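Local coordinates for estrogen receptor (Crassostrea gigas, PDB 4N1Y), which probably regulates transcription as a constitutively active nuclear receptor of the estrogen receptor family that appears to have lost its hormone-controlled switch, at residues 133-136 with 137-141; 161-164 with 165-168. All coordinates share one frame; numbering follows the deposited sequence.

In the fold
Two local contacts illustrate how the same helical backbone is served by different side-chain chemistry according to its place in the ligand-binding domain. Contact 1 starts helix 137-149 and is partly buried: its capping box includes the buried Glu139, whose carboxylate has further partners in the chain. Contact 2 lies within the next helix, 159-180, at the surface; there the bonding is mainly backbone to backbone, with an amide stacked, offset, against an aromatic ring and a tie to the second subunit. Their centres are 21 Å apart and they do not touch, but helix 159-180 joins them indirectly, since its far end supplies Tyr180 to contact 1.

Contact 1: 133-136 with 137-141; sequences NHLH and KDELL
From His136, the N-cap residue, the backbone turns into helix 137-149: its carbonyl O accepts Leu140 N at 3.1 Å and takes a weak second bond from Glu139 N. The first turn of a helix has N-H groups with no preceding carbonyls to receive them, and here the His136 side chain supplies an acceptor for one of them. With CG anti to its own nitrogen (chi1 -168°), the His136 ring swings alongside the new helix, and ND1 accepts Asp138 N at 3.0 Å, the donor sitting 20° out of the ring plane. Ring and Asp138 side chain run side by side, and the ring also stacks with Tyr180. Glu139 completes a capping box by reaching back: its CG stands beside the backbone N (chi1 -55°) and the extended chain brings OE1 to His136 N, 2.8 Å away in a nearly straight bond, on the anti side of the carboxylate and tilted well out of its plane. Replacing His136 with an alanine would probably leave Asp138 N without its capping acceptor and strip Tyr180 of its stacking partner. Leu135 supplies the apolar flank, its two methyls dividing the work: CD1 rests 3.8 Å from Glu139 CB, and CD2 lies 4.0 Å from Leu140 CB. Just upstream, His134, with positive phi, is the C-prime residue of the Schellman motif that ends helix 117-132. The carboxylates have further partners: Glu139 bonds His181 through OE1 and His187 through OE2, and Asp138 bonds Tyr180 and Asn15. The turn thus sits between helix 67-89, whose Phe88 meets Leu135 and Leu140, helix 187-215, which meets Leu135 through Val191, and helix 7-15, which Asp138 touches at Leu11.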
loop_
_atom_site.group_PDB
_atom_site.type_symbol
_atom_site.label_atom_id
_atom_site.label_comp_id
_atom_site.label_asym_id
_atom_site.label_seq_id
_atom_site.Cartn_x
_atom_site.Cartn_y
_atom_site.Cartn_z
ATOM N N ASN B 133 15.654 -6.032 9.105
ATOM C CA ASN B 133 14.763 -6.831 9.939
ATOM C C ASN B 133 15.096 -8.316 9.954
ATOM O O ASN B 133 14.322 -9.125 10.465
ATOM C CB ASN B 133 13.329 -6.645 9.498
ATOM C CG ASN B 133 12.785 -5.324 9.921
ATOM O OD1 ASN B 133 12.536 -5.101 11.107
ATOM N ND2 ASN B 133 12.602 -4.419 8.963
ATOM N N HIS B 134 16.236 -8.661 9.363
ATOM C CA HIS B 134 16.746 -10.028 9.356
ATOM C C HIS B 134 15.683 -11.014 8.911
ATOM O O HIS B 134 15.457 -12.042 9.549
ATOM C CB HIS B 134 17.278 -10.382 10.732
ATOM C CG HIS B 134 18.424 -9.520 11.152
ATOM N ND1 HIS B 134 19.697 -9.675 10.648
ATOM C CD2 HIS B 134 18.483 -8.469 12.004
ATOM C CE1 HIS B 134 20.494 -8.771 11.188
ATOM N NE2 HIS B 134 19.782 -8.027 12.015
ATOM N N LEU B 135 15.010 -10.658 7.822
ATOM C CA LEU B 135 13.923 -11.449 7.283
ATOM C C LEU B 135 14.405 -12.815 6.801
ATOM O O LEU B 135 15.363 -12.905 6.037
ATOM C CB LEU B 135 13.254 -10.704 6.138
ATOM C CG LEU B 135 11.885 -11.257 5.774
ATOM C CD1 LEU B 135 10.836 -10.640 6.668
ATOM C CD2 LEU B 135 11.587 -11.035 4.297
ATOM N N HIS B 136 13.729 -13.869 7.258
ATOM C CA HIS B 136 14.008 -15.243 6.853
ATOM C C HIS B 136 13.243 -15.605 5.561
ATOM O O HIS B 136 12.228 -14.966 5.250
ATOM C CB HIS B 136 13.620 -16.177 7.988
ATOM C CG HIS B 136 14.113 -17.579 7.823
ATOM N ND1 HIS B 136 13.405 -18.546 7.139
ATOM C CD2 HIS B 136 15.240 -18.182 8.274
ATOM C CE1 HIS B 136 14.081 -19.681 7.167
ATOM N NE2 HIS B 136 15.199 -19.485 7.847
ATOM N N LYS B 137 13.738 -16.584 4.797
ATOM C CA LYS B 137 13.047 -17.030 3.577
ATOM C C LYS B 137 11.594 -17.412 3.865
ATOM O O LYS B 137 10.668 -16.969 3.156
ATOM C CB LYS B 137 13.757 -18.214 2.929
ATOM C CG LYS B 137 13.175 -18.588 1.573
ATOM C CD LYS B 137 13.691 -19.939 1.109
ATOM C CE LYS B 137 13.067 -20.379 -0.214
ATOM N NZ LYS B 137 13.800 -21.552 -0.792
ATOM N N ASP B 138 11.401 -18.217 4.916
ATOM C CA ASP B 138 10.064 -18.635 5.327
ATOM C C ASP B 138 9.135 -17.460 5.533
ATOM O O ASP B 138 7.950 -17.544 5.238
ATOM C CB ASP B 138 10.117 -19.461 6.601
ATOM C CG ASP B 138 10.721 -20.810 6.376
ATOM O OD1 ASP B 138 10.920 -21.186 5.201
ATOM O OD2 ASP B 138 10.978 -21.503 7.375
ATOM N N GLU B 139 9.663 -16.371 6.069
ATOM C CA GLU B 139 8.845 -15.189 6.236
ATOM C C GLU B 139 8.521 -14.605 4.870
ATOM O O GLU B 139 7.389 -14.190 4.636
ATOM C CB GLU B 139 9.546 -14.168 7.120
ATOM C CG GLU B 139 9.964 -14.739 8.471
ATOM C CD GLU B 139 10.647 -13.705 9.358
ATOM O OE1 GLU B 139 11.897 -13.654 9.338
ATOM O OE2 GLU B 139 9.945 -12.948 10.065
ATOM N N LEU B 140 9.487 -14.610 3.952
ATOM C CA LEU B 140 9.217 -14.062 2.629
ATOM C C LEU B 140 8.165 -14.882 1.876
ATOM O O LEU B 140 7.241 -14.320 1.273
ATOM C CB LEU B 140 10.486 -13.989 1.780
ATOM C CG LEU B 140 10.056 -13.558 0.359
ATOM C CD1 LEU B 140 10.117 -12.037 0.124
ATOM C CD2 LEU B 140 10.782 -14.323 -0.735
ATOM N N LEU B 141 8.317 -16.204 1.912
ATOM C CA LEU B 141 7.328 -17.106 1.338
ATOM C C LEU B 141 5.920 -16.751 1.838
ATOM O O LEU B 141 4.968 -16.674 1.060
ATOM C CB LEU B 141 7.678 -18.555 1.677
ATOM C CG LEU B 141 8.952 -19.025 0.969
ATOM C CD1 LEU B 141 9.280 -20.471 1.257
ATOM C CD2 LEU B 141 8.806 -18.823 -0.512
#

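Contact 2: 161-164 with 165-168; sequences QIFN and MQQS
Phe163 and Gln167, one helical turn apart on helix 159-180, show how an amide side chain can be stacked against the rim of a ring. Gln167 CG lies over one face of the phenyl group, 3.9 Å from the ring centroid and displaced toward its rim, a CH-pi contact. The bend at chi2 (-52°) sets the amide nearly parallel to the ring, the two planes only 7° apart, but displaced past its CZ/CE1 rim, with NE2 3.8 Å from Phe163 CE1. Beneath this stack, Gln167 N bonds Phe163 O at 2.9 Å, one of four successive i to i+4 bonds that make up the close-packed backbone. The last is doubled: Asn164 O accepts Ser168 N at 3.0 Å and also Ser168 OG at 3.1 Å, from opposite faces of the carbonyl plane, so the serine hydroxyl is used within its own helix. On the buried flank, Met165 passes close by the carbonyl of Gln161, CG standing 3.3 Å from Gln161 O, before running on to pack against Val59; nearby, Ile162 touches Leu65 and Leu156. The opposite character belongs to Phe163 and Asn164, both exposed to solvent, the asparagine side chain meeting the following residues through little more than its CB. At the subunit boundary, Gln166 packs on Ala190 of the second subunit, and Gln167 OE1 accepts a hydrogen bond from Arg186 of that subunit. The chemistry implies a division of labour within one glutamine: its methylene covers a surface aromatic and its amide is stacked at the rim, while its oxygen is kept for the dimer partner, so that the stack probably helps to fix the amide for that bond.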
loop_
_atom_site.group_PDB
_atom_site.type_symbol
_atom_site.label_atom_id
_atom_site.label_comp_id
_atom_site.label_asym_id
_atom_site.label_seq_id
_atom_site.Cartn_x
_atom_site.Cartn_y
_atom_site.Cartn_z
ATOM N N GLN B 161 -13.487 -18.132 1.334
ATOM C CA GLN B 161 -12.323 -18.975 1.207
ATOM C C GLN B 161 -11.069 -18.125 1.322
ATOM O O GLN B 161 -10.086 -18.534 1.937
ATOM C CB GLN B 161 -12.425 -19.686 -0.121
ATOM C CG GLN B 161 -13.910 -19.874 -0.419
ATOM C CD GLN B 161 -14.217 -20.450 -1.779
ATOM O OE1 GLN B 161 -13.481 -21.290 -2.304
ATOM N NE2 GLN B 161 -15.307 -19.966 -2.381
ATOM N N ILE B 162 -11.122 -16.941 0.715
ATOM C CA ILE B 162 -10.061 -15.957 0.810
ATOM C C ILE B 162 -9.899 -15.521 2.261
ATOM O O ILE B 162 -8.792 -15.326 2.755
ATOM C CB ILE B 162 -10.358 -14.753 -0.067
ATOM C CG1 ILE B 162 -10.475 -15.179 -1.525
ATOM C CG2 ILE B 162 -9.306 -13.704 0.107
ATOM C CD1 ILE B 162 -11.062 -14.093 -2.378
ATOM N N PHE B 163 -11.021 -15.365 2.948
ATOM C CA PHE B 163 -10.953 -14.999 4.346
ATOM C C PHE B 163 -10.230 -16.084 5.128
ATOM O O PHE B 163 -9.315 -15.798 5.886
ATOM C CB PHE B 163 -12.350 -14.785 4.917
ATOM C CG PHE B 163 -12.361 -14.542 6.394
ATOM C CD1 PHE B 163 -11.917 -13.331 6.909
ATOM C CD2 PHE B 163 -12.819 -15.521 7.270
ATOM C CE1 PHE B 163 -11.922 -13.101 8.282
ATOM C CE2 PHE B 163 -12.829 -15.302 8.641
ATOM C CZ PHE B 163 -12.382 -14.095 9.149
ATOM N N ASN B 164 -10.629 -17.331 4.902
ATOM C CA ASN B 164 -10.000 -18.484 5.538
ATOM C C ASN B 164 -8.498 -18.550 5.242
ATOM O O ASN B 164 -7.711 -18.936 6.104
ATOM C CB ASN B 164 -10.680 -19.774 5.102
ATOM C CG ASN B 164 -12.081 -19.923 5.700
ATOM O OD1 ASN B 164 -12.426 -19.254 6.675
ATOM N ND2 ASN B 164 -12.874 -20.836 5.142
ATOM N N MET B 165 -8.103 -18.215 4.011
ATOM C CA MET B 165 -6.691 -18.261 3.670
ATOM C C MET B 165 -5.948 -17.162 4.398
ATOM O O MET B 165 -4.883 -17.405 4.950
ATOM C CB MET B 165 -6.465 -18.161 2.165
ATOM C CG MET B 165 -6.937 -19.389 1.407
ATOM S SD MET B 165 -6.753 -19.277 -0.389
ATOM C CE MET B 165 -4.980 -19.088 -0.542
ATOM N N GLN B 166 -6.514 -15.960 4.403
ATOM C CA GLN B 166 -5.920 -14.841 5.123
ATOM C C GLN B 166 -5.696 -15.168 6.609
ATOM O O GLN B 166 -4.628 -14.902 7.160
ATOM C CB GLN B 166 -6.801 -13.596 4.983
ATOM C CG GLN B 166 -6.235 -12.351 5.676
ATOM C CD GLN B 166 -7.270 -11.256 5.872
ATOM O OE1 GLN B 166 -8.395 -11.351 5.369
ATOM N NE2 GLN B 166 -6.911 -10.234 6.638
ATOM N N GLN B 167 -6.700 -15.760 7.245
ATOM C CA GLN B 167 -6.590 -16.145 8.638
ATOM C C GLN B 167 -5.478 -17.159 8.818
ATOM O O GLN B 167 -4.670 -17.035 9.743
ATOM C CB GLN B 167 -7.923 -16.684 9.151
ATOM C CG GLN B 167 -9.009 -15.620 9.155
ATOM C CD GLN B 167 -8.578 -14.360 9.881
ATOM O OE1 GLN B 167 -8.513 -14.329 11.104
ATOM N NE2 GLN B 167 -8.250 -13.323 9.125
ATOM N N SER B 168 -5.418 -18.151 7.935
ATOM C CA SER B 168 -4.365 -19.153 8.056
ATOM C C SER B 168 -3.005 -18.518 7.823
ATOM O O SER B 168 -2.061 -18.797 8.557
ATOM C CB SER B 168 -4.549 -20.306 7.069
ATOM O OG SER B 168 -5.762 -21.002 7.283
#